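Quinoline 2-oxidoreductase medium subunit (Pseudomonas putida, PDB 1T3Q) binds FAD as the flavoprotein subunit of a molybdenum hydroxylase that oxidises quinoline, and probably passes electrons through that flavin. Local coordinates at residues 91-96 with 125-130; 114-119 with 158-163; 133-138 with 164-169; 176-181 with 194-199. All blocks are in the same frame, centred on the assembly; numbering follows the deposited sequence.

Contact 1 of 4, residues 91-96 with 125-130; sequences PILPKV and PFLMAT
With CG anti to its backbone N (chi1 -173°), Leu-127 points toward helix 92-97, and chi2 of 64° then sets its two methyls against Val-96, which, with CG2 anti to the carbonyl carbon, offers a methyl in return. The two side chains meet tip to tip: Leu-127 CD2 lies 3.7 Å from Val-96 CG2, and Leu-127 CD1 is 4.0 Å from that same methyl. Leu-93 also meets the CD2 methyl of Leu-127, its side chain slanting across, CD2 to CD2 at 4.2 Å. Ile-92 CG1 and the Met-128 CE methyl only graze the group, each at 4.5 Å from a leucine carbon: Leu-127 CD1 for the former, Leu-93 CG for the latter. This is antiparallel helix packing inside the FAD-binding domain, with the short axes 161° apart in direction and 11.3 Å from each other, so the leucine bridges a fairly wide gap. No hydrogen bond crosses it. Within helix 123-130, Phe-126 O takes two donors from opposite faces of its carbonyl plane, Thr-130 N and Thr-130 OG1, the hydroxyl at 2.8 Å. Strand 177-183 covers one flank of the pair through Trp-178 and Phe-180, while Ile-171 touches Leu-93 and Met-128.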
# COMPACT_ATOMS: atom_id res chain seq x y z
N PRO C 91 50.79 29.86 -3.47
CA PRO C 91 49.64 30.17 -4.33
C PRO C 91 49.36 29.19 -5.47
O PRO C 91 48.24 29.13 -5.97
CB PRO C 91 49.96 31.58 -4.83
CG PRO C 91 51.46 31.63 -4.80
CD PRO C 91 51.76 30.96 -3.48
N ILE C 92 50.37 28.43 -5.88
CA ILE C 92 50.17 27.47 -6.96
C ILE C 92 49.31 26.30 -6.48
O ILE C 92 48.60 25.69 -7.27
CB ILE C 92 51.52 26.92 -7.50
CG1 ILE C 92 51.26 26.00 -8.70
CG2 ILE C 92 52.26 26.16 -6.40
CD1 ILE C 92 50.63 26.71 -9.90
N LEU C 93 49.36 26.01 -5.19
CA LEU C 93 48.59 24.90 -4.63
C LEU C 93 47.08 25.07 -4.87
O LEU C 93 46.43 24.19 -5.43
CB LEU C 93 48.86 24.75 -3.13
CG LEU C 93 49.02 23.32 -2.59
CD1 LEU C 93 49.03 23.37 -1.07
CD2 LEU C 93 47.90 22.43 -3.07
N PRO C 94 46.51 26.20 -4.44
CA PRO C 94 45.07 26.35 -4.68
C PRO C 94 44.69 26.41 -6.16
O PRO C 94 43.59 26.03 -6.54
CB PRO C 94 44.71 27.63 -3.91
CG PRO C 94 46.00 28.38 -3.83
CD PRO C 94 47.02 27.29 -3.59
N LYS C 95 45.60 26.88 -7.01
CA LYS C 95 45.29 26.95 -8.43
C LYS C 95 45.24 25.55 -9.04
O LYS C 95 44.48 25.29 -9.99
CB LYS C 95 46.30 27.83 -9.17
CG LYS C 95 46.24 29.29 -8.73
CD LYS C 95 46.84 30.24 -9.74
CE LYS C 95 48.33 30.02 -9.92
NZ LYS C 95 48.90 31.06 -10.82
N VAL C 96 46.04 24.64 -8.50
CA VAL C 96 46.07 23.27 -8.98
C VAL C 96 44.84 22.52 -8.47
O VAL C 96 44.23 21.73 -9.20
CB VAL C 96 47.34 22.53 -8.48
CG1 VAL C 96 47.26 21.05 -8.85
CG2 VAL C 96 48.59 23.15 -9.10
N PRO C 125 50.14 14.16 -5.98
CA PRO C 125 51.42 13.45 -6.01
C PRO C 125 52.37 14.12 -7.00
O PRO C 125 53.57 14.24 -6.74
CB PRO C 125 51.03 12.04 -6.46
CG PRO C 125 49.65 11.88 -5.88
CD PRO C 125 49.01 13.23 -6.18
N PHE C 126 51.83 14.55 -8.13
CA PHE C 126 52.61 15.21 -9.16
C PHE C 126 53.14 16.56 -8.68
O PHE C 126 54.32 16.87 -8.86
CB PHE C 126 51.77 15.44 -10.42
CG PHE C 126 52.34 16.48 -11.35
CD1 PHE C 126 53.46 16.20 -12.13
CD2 PHE C 126 51.78 17.76 -11.41
CE1 PHE C 126 54.02 17.18 -12.95
CE2 PHE C 126 52.33 18.74 -12.23
CZ PHE C 126 53.45 18.46 -13.00
N LEU C 127 52.27 17.35 -8.07
CA LEU C 127 52.66 18.68 -7.60
C LEU C 127 53.67 18.66 -6.46
O LEU C 127 54.67 19.39 -6.50
CB LEU C 127 51.42 19.46 -7.16
CG LEU C 127 51.69 20.93 -6.79
CD1 LEU C 127 52.18 21.69 -8.03
CD2 LEU C 127 50.41 21.56 -6.26
N MET C 128 53.42 17.85 -5.44
CA MET C 128 54.34 17.79 -4.31
C MET C 128 55.74 17.41 -4.75
O MET C 128 56.72 17.99 -4.28
CB MET C 128 53.82 16.80 -3.26
CG MET C 128 52.51 17.21 -2.61
SD MET C 128 52.57 18.87 -1.88
CE MET C 128 51.76 19.86 -3.16
N ALA C 129 55.85 16.44 -5.66
CA ALA C 129 57.15 16.01 -6.15
C ALA C 129 57.81 17.16 -6.90
O ALA C 129 58.99 17.44 -6.69
CB ALA C 129 56.99 14.80 -7.09
N THR C 130 57.04 17.81 -7.75
CA THR C 130 57.52 18.93 -8.55
C THR C 130 57.97 20.12 -7.70
O THR C 130 58.93 20.81 -8.05
CB THR C 130 56.42 19.38 -9.54
OG1 THR C 130 56.13 18.30 -10.44
CG2 THR C 130 56.88 20.57 -10.35

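Contact 2 of 4, residues 114-119 with 158-163; sequences SLAHAD and TDLEAG. With FAD (flavin-adenine dinucleotide), chain R.
Helix 111-117 ends beside the loop that follows strand 157-158, and the two backbones come nearest at Ala-118 and Thr-158, with CA atoms 6.7 Å apart. Ala-118 is where the chain leaves the helix, with positive phi (56°), although its N still bonds back to Ser-114 O. Thr-158 makes the largest single contribution. Its CG2, anti to the carbonyl carbon, lies over the last turn: 3.6 Å from Leu-115 O, close also to Ala-116 O, and 3.3 Å from Ala-118 CB, tighter than usual for two carbons. The other branch, OG1, works differently. It accepts from Leu-160 N at 3.2 Å, closing an ST turn, and shares a water with Ala-116 O; that water donates to the carbonyl and sits 2.7 Å from Ala-116 O. Two residues on, Leu-160 CD2 meets Ala-116 CB at 4.0 Å, and both methyls also touch the cofactor. Ala-116 CB is 3.2 Å from FAD O4B on the ribose, while Leu-160 CD2 reaches C2A of the adenine at 3.6 Å. Behind them, Phe-151 of helix 148-151 backs Leu-115, Thr-158 and Leu-160. Helix end and loop thus meet through small apolar groups and one water, and through Ala-116 and Leu-160 they line the adenosine part of the FAD pocket, in the FAD-binding domain of the molybdopterin dehydrogenase family.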
# COMPACT_ATOMS: atom_id res chain seq x y z
N SER C 114 45.24 11.72 -0.71
CA SER C 114 45.58 11.78 -2.12
C SER C 114 46.99 11.24 -2.35
O SER C 114 47.23 10.48 -3.28
CB SER C 114 45.48 13.22 -2.64
OG SER C 114 45.88 13.31 -3.99
N LEU C 115 47.92 11.64 -1.49
CA LEU C 115 49.31 11.21 -1.63
C LEU C 115 49.48 9.72 -1.36
O LEU C 115 50.21 9.03 -2.08
CB LEU C 115 50.21 12.02 -0.68
CG LEU C 115 50.31 13.51 -1.04
CD1 LEU C 115 51.05 14.27 0.06
CD2 LEU C 115 51.02 13.65 -2.37
N ALA C 116 48.78 9.21 -0.35
CA ALA C 116 48.87 7.79 -0.01
C ALA C 116 48.19 6.92 -1.07
O ALA C 116 48.68 5.83 -1.38
CB ALA C 116 48.24 7.55 1.34
N HIS C 117 47.08 7.40 -1.62
CA HIS C 117 46.37 6.64 -2.65
C HIS C 117 47.31 6.51 -3.85
O HIS C 117 47.37 5.47 -4.50
CB HIS C 117 45.08 7.34 -3.06
CG HIS C 117 44.27 6.58 -4.07
ND1 HIS C 117 43.89 5.26 -3.87
CD2 HIS C 117 43.77 6.93 -5.28
CE1 HIS C 117 43.20 4.85 -4.91
NE2 HIS C 117 43.11 5.84 -5.78
N ALA C 118 48.04 7.59 -4.11
CA ALA C 118 49.03 7.65 -5.18
C ALA C 118 48.56 7.31 -6.60
O ALA C 118 49.22 6.56 -7.32
CB ALA C 118 50.22 6.77 -4.82
N ASP C 119 47.42 7.86 -7.01
CA ASP C 119 46.96 7.62 -8.37
C ASP C 119 47.97 8.36 -9.26
O ASP C 119 48.27 9.53 -9.01
CB ASP C 119 45.56 8.19 -8.58
CG ASP C 119 44.97 7.81 -9.93
OD1 ASP C 119 45.68 7.97 -10.94
OD2 ASP C 119 43.81 7.36 -9.98
N THR C 158 53.66 3.70 -3.17
CA THR C 158 54.37 4.71 -2.40
C THR C 158 55.45 4.09 -1.51
O THR C 158 55.54 2.86 -1.40
CB THR C 158 53.42 5.51 -1.48
OG1 THR C 158 52.97 4.67 -0.41
CG2 THR C 158 52.22 6.01 -2.27
N ASP C 159 56.24 4.95 -0.88
CA ASP C 159 57.32 4.52 0.00
C ASP C 159 56.77 4.11 1.37
O ASP C 159 57.51 3.65 2.24
CB ASP C 159 58.32 5.66 0.19
CG ASP C 159 59.56 5.23 0.95
OD1 ASP C 159 60.00 5.99 1.84
OD2 ASP C 159 60.09 4.14 0.65
N LEU C 160 55.47 4.29 1.54
CA LEU C 160 54.79 3.97 2.79
C LEU C 160 54.91 2.48 3.12
O LEU C 160 54.62 1.62 2.28
CB LEU C 160 53.32 4.35 2.66
CG LEU C 160 52.62 5.18 3.73
CD1 LEU C 160 53.52 6.27 4.26
CD2 LEU C 160 51.35 5.77 3.12
N GLU C 161 55.35 2.17 4.33
CA GLU C 161 55.48 0.77 4.75
C GLU C 161 54.28 0.38 5.60
O GLU C 161 53.51 1.24 6.05
CB GLU C 161 56.78 0.56 5.53
CG GLU C 161 58.04 0.76 4.69
CD GLU C 161 58.16 -0.26 3.57
N ALA C 162 54.11 -0.92 5.81
CA ALA C 162 52.99 -1.42 6.61
C ALA C 162 52.94 -0.75 7.98
O ALA C 162 53.95 -0.65 8.68
CB ALA C 162 53.11 -2.93 6.78
N GLY C 163 51.75 -0.26 8.34
CA GLY C 163 51.58 0.38 9.63
C GLY C 163 51.99 1.83 9.75
O GLY C 163 51.84 2.43 10.81
PA FAD R . 40.93 7.99 1.50
O1A FAD R . 40.10 7.58 0.34
O2A FAD R . 40.45 7.80 2.74
O5B FAD R . 42.04 6.98 1.32
C5B FAD R . 43.15 7.08 0.37
C4B FAD R . 44.16 5.89 0.62
O4B FAD R . 45.26 6.45 1.44
C3B FAD R . 43.70 4.61 1.41
O3B FAD R . 44.37 3.46 0.97
C2B FAD R . 44.02 5.01 2.88
O2B FAD R . 44.25 3.89 3.70
C1B FAD R . 45.31 5.76 2.73
N9A FAD R . 45.50 6.85 3.68
C8A FAD R . 44.71 7.97 3.84
N7A FAD R . 45.26 8.89 4.63
C5A FAD R . 46.47 8.35 5.01
C6A FAD R . 47.59 8.87 5.86
N6A FAD R . 47.57 10.03 6.47
N1A FAD R . 48.67 8.01 5.99
C2A FAD R . 48.72 6.78 5.38
N3A FAD R . 47.75 6.22 4.59
C4A FAD R . 46.62 7.02 4.48
N1 FAD R . 41.80 13.10 -7.20
C2 FAD R . 42.60 13.86 -7.96
O2 FAD R . 43.80 13.90 -7.79
N3 FAD R . 42.11 14.51 -9.14
C4 FAD R . 40.81 14.32 -9.60
O4 FAD R . 40.46 14.86 -10.63
C4X FAD R . 39.95 13.43 -8.82
N5 FAD R . 38.65 13.19 -9.21
C5X FAD R . 37.84 12.43 -8.39
C6 FAD R . 36.50 12.19 -8.82
C7 FAD R . 35.61 11.44 -8.05
C7M FAD R . 34.21 11.19 -8.57
C8 FAD R . 36.05 10.89 -6.74
C8M FAD R . 35.14 10.08 -5.85
C9 FAD R . 37.37 11.14 -6.29
C9A FAD R . 38.28 11.89 -7.11
N10 FAD R . 39.67 12.18 -6.73
C10 FAD R . 40.49 12.88 -7.56
C1' FAD R . 40.21 11.52 -5.51
C2' FAD R . 40.31 12.48 -4.29
O2' FAD R . 41.40 13.39 -4.49
C3' FAD R . 40.53 11.58 -3.07
O3' FAD R . 39.99 12.30 -1.95
C4' FAD R . 42.02 11.25 -2.80
O4' FAD R . 42.61 10.57 -3.92
C5' FAD R . 42.05 10.35 -1.60
O5' FAD R . 42.04 11.20 -0.30
P FAD R . 41.12 10.80 0.82
O1P FAD R . 41.41 11.81 1.94
O2P FAD R . 39.80 10.66 0.43
O3P FAD R . 41.56 9.48 1.30
O HOH W 1 50.30 4.11 -0.17

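Contact 3 of 4, residues 133-138 with 164-169; sequences ATMYIA and EVLVRV. With FAD (flavin-adenine dinucleotide), chain R.
The guanidinium of Arg-168 lies nearly flat on the Tyr-136 ring, planes 12° apart, where strands 134-139 and 165-172 pair antiparallel in the five-stranded sheet of the FAD-binding domain. Arg-168 CZ is 4.3 Å from the ring centroid, over the face, a cation-pi stack; NH1 sits toward the rim, 3.6 Å from Tyr-136 CD2. Tyrosine CG is anti to its carbonyl carbon, whereas Arg-168 CG stands between backbone N and carbonyl carbon (chi1 62°), and the chain runs extended from there to NE. A salt bridge from NE to Glu-170 helps fix the guanidinium's rotation. Further along the same face, Ala-138 CB meets Val-167 CG2. The sheet's other face is apolar: Leu-166 CD2 slants across Met-135 CG at 4.0 Å, and Leu-115 of helix 111-117 packs on both. At the strand end, Ile-137 CG2 rests 3.5 Å from Glu-164 CB, while the glutamate carboxylate goes on to Arg-144 and Glu-161 N. A beta bulge shifts the register by one between Tyr-136 and Ile-137: Tyr-136 O accepts from Val-167 N, not from its bridge partner Arg-168. Beyond the bulge the backbone N and O of Leu-166, which point away from strand 134-139, pair with the adenine of FAD: N donates to N1A at 2.9 Å, and O accepts from N6A, also at 2.9 Å.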
# COMPACT_ATOMS: atom_id res chain seq x y z
N ALA C 133 58.64 18.86 -2.23
CA ALA C 133 58.16 18.78 -0.86
C ALA C 133 58.76 17.58 -0.14
O ALA C 133 59.34 16.68 -0.76
CB ALA C 133 56.64 18.70 -0.84
N THR C 134 58.61 17.57 1.18
CA THR C 134 59.11 16.48 2.00
C THR C 134 57.94 15.88 2.79
O THR C 134 57.14 16.61 3.36
CB THR C 134 60.17 16.97 3.01
OG1 THR C 134 61.28 17.53 2.31
CG2 THR C 134 60.65 15.82 3.89
N MET C 135 57.86 14.55 2.82
CA MET C 135 56.80 13.89 3.58
C MET C 135 57.36 13.40 4.90
O MET C 135 58.48 12.89 4.96
CB MET C 135 56.25 12.67 2.83
CG MET C 135 55.12 12.97 1.87
SD MET C 135 55.72 13.89 0.49
CE MET C 135 54.42 13.55 -0.72
N TYR C 136 56.57 13.57 5.96
CA TYR C 136 56.98 13.10 7.28
C TYR C 136 56.04 11.96 7.62
O TYR C 136 54.82 12.14 7.70
CB TYR C 136 56.91 14.24 8.29
CG TYR C 136 57.99 15.26 8.02
CD1 TYR C 136 57.86 16.21 7.01
CD2 TYR C 136 59.20 15.23 8.73
CE1 TYR C 136 58.89 17.08 6.69
CE2 TYR C 136 60.25 16.10 8.42
CZ TYR C 136 60.08 17.02 7.39
OH TYR C 136 61.12 17.88 7.07
N ILE C 137 56.63 10.78 7.80
CA ILE C 137 55.89 9.56 8.07
C ILE C 137 56.14 9.00 9.46
O ILE C 137 57.29 8.82 9.87
CB ILE C 137 56.28 8.50 7.02
CG1 ILE C 137 56.04 9.06 5.62
CG2 ILE C 137 55.48 7.22 7.25
CD1 ILE C 137 56.69 8.27 4.50
N ALA C 138 55.06 8.72 10.18
CA ALA C 138 55.16 8.18 11.53
C ALA C 138 54.96 6.67 11.59
O ALA C 138 54.20 6.09 10.82
CB ALA C 138 54.15 8.86 12.44
N GLU C 164 52.52 2.42 8.68
CA GLU C 164 52.95 3.81 8.72
C GLU C 164 51.83 4.80 8.44
O GLU C 164 50.86 4.49 7.74
CB GLU C 164 54.09 4.05 7.75
CG GLU C 164 55.36 3.31 8.09
CD GLU C 164 56.53 3.80 7.28
OE1 GLU C 164 56.43 3.79 6.03
OE2 GLU C 164 57.55 4.20 7.88
N VAL C 165 51.98 6.01 8.98
CA VAL C 165 50.99 7.07 8.79
C VAL C 165 51.65 8.35 8.30
O VAL C 165 52.57 8.86 8.93
CB VAL C 165 50.25 7.38 10.13
CG1 VAL C 165 49.21 8.46 9.91
CG2 VAL C 165 49.60 6.12 10.68
N LEU C 166 51.20 8.85 7.16
CA LEU C 166 51.72 10.10 6.61
C LEU C 166 51.16 11.14 7.57
O LEU C 166 49.94 11.22 7.76
CB LEU C 166 51.16 10.33 5.20
CG LEU C 166 52.02 11.12 4.20
CD1 LEU C 166 51.15 11.51 3.01
CD2 LEU C 166 52.60 12.36 4.86
N VAL C 167 52.02 11.94 8.17
CA VAL C 167 51.57 12.94 9.13
C VAL C 167 51.39 14.33 8.55
O VAL C 167 50.40 15.01 8.82
CB VAL C 167 52.53 13.02 10.33
CG1 VAL C 167 52.13 14.16 11.25
CG2 VAL C 167 52.50 11.70 11.08
N ARG C 168 52.36 14.77 7.77
CA ARG C 168 52.28 16.10 7.18
C ARG C 168 53.22 16.20 5.99
O ARG C 168 54.07 15.34 5.77
CB ARG C 168 52.65 17.17 8.21
CG ARG C 168 54.08 17.07 8.73
CD ARG C 168 54.48 18.29 9.54
NE ARG C 168 55.88 18.21 9.96
CZ ARG C 168 56.33 17.37 10.88
NH1 ARG C 168 57.61 17.35 11.19
NH2 ARG C 168 55.49 16.56 11.51
N VAL C 169 53.03 17.26 5.22
CA VAL C 169 53.84 17.52 4.06
C VAL C 169 54.40 18.91 4.25
O VAL C 169 53.68 19.84 4.62
CB VAL C 169 53.01 17.50 2.77
CG1 VAL C 169 53.90 17.81 1.58
CG2 VAL C 169 52.35 16.14 2.60
PA FAD R . 40.93 7.99 1.50
O1A FAD R . 40.10 7.58 0.34
O2A FAD R . 40.45 7.80 2.74
O5B FAD R . 42.04 6.98 1.32
C5B FAD R . 43.15 7.08 0.37
C4B FAD R . 44.16 5.89 0.62
O4B FAD R . 45.26 6.45 1.44
C3B FAD R . 43.70 4.61 1.41
O3B FAD R . 44.37 3.46 0.97
C2B FAD R . 44.02 5.01 2.88
O2B FAD R . 44.25 3.89 3.70
C1B FAD R . 45.31 5.76 2.73
N9A FAD R . 45.50 6.85 3.68
C8A FAD R . 44.71 7.97 3.84
N7A FAD R . 45.26 8.89 4.63
C5A FAD R . 46.47 8.35 5.01
C6A FAD R . 47.59 8.87 5.86
N6A FAD R . 47.57 10.03 6.47
N1A FAD R . 48.67 8.01 5.99
C2A FAD R . 48.72 6.78 5.38
N3A FAD R . 47.75 6.22 4.59
C4A FAD R . 46.62 7.02 4.48
N1 FAD R . 41.80 13.10 -7.20
C2 FAD R . 42.60 13.86 -7.96
O2 FAD R . 43.80 13.90 -7.79
N3 FAD R . 42.11 14.51 -9.14
C4 FAD R . 40.81 14.32 -9.60
O4 FAD R . 40.46 14.86 -10.63
C4X FAD R . 39.95 13.43 -8.82
N5 FAD R . 38.65 13.19 -9.21
C5X FAD R . 37.84 12.43 -8.39
C6 FAD R . 36.50 12.19 -8.82
C7 FAD R . 35.61 11.44 -8.05
C7M FAD R . 34.21 11.19 -8.57
C8 FAD R . 36.05 10.89 -6.74
C8M FAD R . 35.14 10.08 -5.85
C9 FAD R . 37.37 11.14 -6.29
C9A FAD R . 38.28 11.89 -7.11
N10 FAD R . 39.67 12.18 -6.73
C10 FAD R . 40.49 12.88 -7.56
C1' FAD R . 40.21 11.52 -5.51
C2' FAD R . 40.31 12.48 -4.29
O2' FAD R . 41.40 13.39 -4.49
C3' FAD R . 40.53 11.58 -3.07
O3' FAD R . 39.99 12.30 -1.95
C4' FAD R . 42.02 11.25 -2.80
O4' FAD R . 42.61 10.57 -3.92
C5' FAD R . 42.05 10.35 -1.60
O5' FAD R . 42.04 11.20 -0.30
P FAD R . 41.12 10.80 0.82
O1P FAD R . 41.41 11.81 1.94
O2P FAD R . 39.80 10.66 0.43
O3P FAD R . 41.56 9.48 1.30

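Contact 4 of 4, residues 176-181 with 194-199; sequences LHWEFD and MAAAGL
Gly-198 lies under the six-membered ring of Trp-178, its CA 3.5 Å from the ring centroid and only 16° off the normal, a CH-pi contact that marks the tight part of this hairpin. Trp-178 CG is anti to the carbonyl carbon, and chi2 of 97° turns the indole over the neighbouring strand: CZ3 comes within 3.2 Å of Gly-198 N and also packs on Ala-196 CB. Having no side chain, Gly-198 lets the indole lie directly on the backbone. Phe-180, on the same face, turns its rim to Met-194 in a Met-aromatic contact; SD lies in the ring plane, 3.9 Å from Phe-180 CE1, while Met-194 CB is 3.7 Å from Phe-180 CZ. This face is roofed by Ile-92, Val-96, Phe-126 and Thr-130 of the FAD-binding domain. The opposite face is looser between the two strands. His-177, Glu-179 and Asp-181 lead their tips away from their partners Leu-199, Ala-197 and Ala-195. Helix 261-284 covers Ala-195, Ala-197 and Leu-199. Between the faces, six backbone hydrogen bonds join the antiparallel strands; His-177 N to Leu-199 O is nearly straight, at 176°. The chemistry implies a division of labour: backbone bonds set the register, apolar and aromatic packing joins one face to helices 92-97 and 123-130, and on the other the acids form salt bridges, Glu-179 with Lys-95 of that same helix 92-97 and Asp-181 with Arg-274 of helix 261-284.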
# COMPACT_ATOMS: atom_id res chain seq x y z
N LEU C 176 60.68 30.13 -7.70
CA LEU C 176 60.24 30.16 -9.08
C LEU C 176 58.77 30.55 -9.14
O LEU C 176 58.03 30.34 -8.18
CB LEU C 176 60.38 28.77 -9.71
CG LEU C 176 61.77 28.14 -9.82
CD1 LEU C 176 61.63 26.65 -10.11
CD2 LEU C 176 62.56 28.84 -10.92
N HIS C 177 58.35 31.12 -10.26
CA HIS C 177 56.95 31.48 -10.44
C HIS C 177 56.29 30.32 -11.18
O HIS C 177 56.67 30.00 -12.31
CB HIS C 177 56.80 32.76 -11.26
CG HIS C 177 55.38 33.08 -11.60
ND1 HIS C 177 54.74 32.53 -12.69
CD2 HIS C 177 54.46 33.84 -10.96
CE1 HIS C 177 53.49 32.94 -12.70
NE2 HIS C 177 53.29 33.73 -11.66
N TRP C 178 55.30 29.70 -10.55
CA TRP C 178 54.61 28.55 -11.11
C TRP C 178 53.25 28.77 -11.77
O TRP C 178 52.47 29.62 -11.35
CB TRP C 178 54.42 27.48 -10.04
CG TRP C 178 55.67 26.82 -9.57
CD1 TRP C 178 56.40 27.13 -8.46
CD2 TRP C 178 56.32 25.71 -10.19
NE1 TRP C 178 57.47 26.28 -8.34
CE2 TRP C 178 57.45 25.39 -9.39
CE3 TRP C 178 56.07 24.94 -11.33
CZ2 TRP C 178 58.32 24.34 -9.70
CZ3 TRP C 178 56.93 23.90 -11.65
CH2 TRP C 178 58.04 23.61 -10.83
N GLU C 179 52.99 27.97 -12.79
CA GLU C 179 51.72 27.98 -13.50
C GLU C 179 51.46 26.51 -13.81
O GLU C 179 52.39 25.74 -14.06
CB GLU C 179 51.79 28.81 -14.79
CG GLU C 179 51.93 30.31 -14.54
CD GLU C 179 50.75 30.92 -13.79
OE1 GLU C 179 50.84 32.11 -13.41
OE2 GLU C 179 49.73 30.23 -13.60
N PHE C 180 50.19 26.12 -13.78
CA PHE C 180 49.81 24.73 -14.02
C PHE C 180 48.61 24.64 -14.96
O PHE C 180 47.80 25.56 -15.04
CB PHE C 180 49.45 24.08 -12.68
CG PHE C 180 48.82 22.72 -12.80
CD1 PHE C 180 49.60 21.56 -12.80
CD2 PHE C 180 47.43 22.59 -12.90
CE1 PHE C 180 49.01 20.30 -12.90
CE2 PHE C 180 46.83 21.33 -13.00
CZ PHE C 180 47.62 20.19 -13.00
N ASP C 181 48.52 23.52 -15.66
CA ASP C 181 47.41 23.28 -16.56
C ASP C 181 47.36 21.80 -16.88
O ASP C 181 48.31 21.07 -16.62
CB ASP C 181 47.58 24.09 -17.85
CG ASP C 181 46.28 24.28 -18.59
OD1 ASP C 181 46.31 24.88 -19.69
OD2 ASP C 181 45.22 23.84 -18.09
N MET C 194 49.06 16.44 -17.56
CA MET C 194 49.14 17.68 -16.81
C MET C 194 50.58 18.16 -16.88
O MET C 194 51.50 17.37 -17.12
CB MET C 194 48.70 17.49 -15.35
CG MET C 194 49.47 16.45 -14.55
SD MET C 194 48.87 16.42 -12.84
CE MET C 194 47.39 15.46 -13.00
N ALA C 195 50.79 19.46 -16.70
CA ALA C 195 52.12 20.02 -16.76
C ALA C 195 52.24 21.26 -15.88
O ALA C 195 51.26 21.99 -15.67
CB ALA C 195 52.49 20.38 -18.20
N ALA C 196 53.43 21.47 -15.35
CA ALA C 196 53.70 22.61 -14.50
C ALA C 196 54.99 23.25 -15.00
O ALA C 196 55.89 22.56 -15.48
CB ALA C 196 53.86 22.16 -13.05
N ALA C 197 55.06 24.57 -14.89
CA ALA C 197 56.24 25.29 -15.34
C ALA C 197 56.61 26.32 -14.29
O ALA C 197 55.81 27.21 -13.97
CB ALA C 197 55.98 25.96 -16.68
N GLY C 198 57.81 26.17 -13.73
CA GLY C 198 58.29 27.11 -12.73
C GLY C 198 59.43 27.88 -13.37
O GLY C 198 60.43 27.30 -13.79
N LEU C 199 59.28 29.20 -13.45
CA LEU C 199 60.30 30.02 -14.08
C LEU C 199 60.82 31.17 -13.24
O LEU C 199 60.12 31.72 -12.39
CB LEU C 199 59.78 30.61 -15.38
CG LEU C 199 59.20 29.66 -16.42
CD1 LEU C 199 58.68 30.48 -17.60
CD2 LEU C 199 60.25 28.67 -16.87

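Overall arrangement
Contact 1 is the most central of the four, fully buried and purely apolar, and it touches all the others. Its helix 123-130 packs on contact 4 through Phe-126 and Thr-130, so the FAD-binding and C-terminal domains meet there; toward contact 3, Met-128 O probably accepts a hydrogen bond from Ala-133 N, and the Met-128 side chain packs on Val-169. Contacts 2 and 3 share the adenine end of FAD and join through Leu-115. Contact 3 is buried like contact 1, whereas contacts 2 and 4 are only partly so, contact 2 being water-bridged. Contacts 3 and 4 are both antiparallel strand pairs, but in different sheets, about 24 Å apart between centres and on opposite sides of the chain's centre.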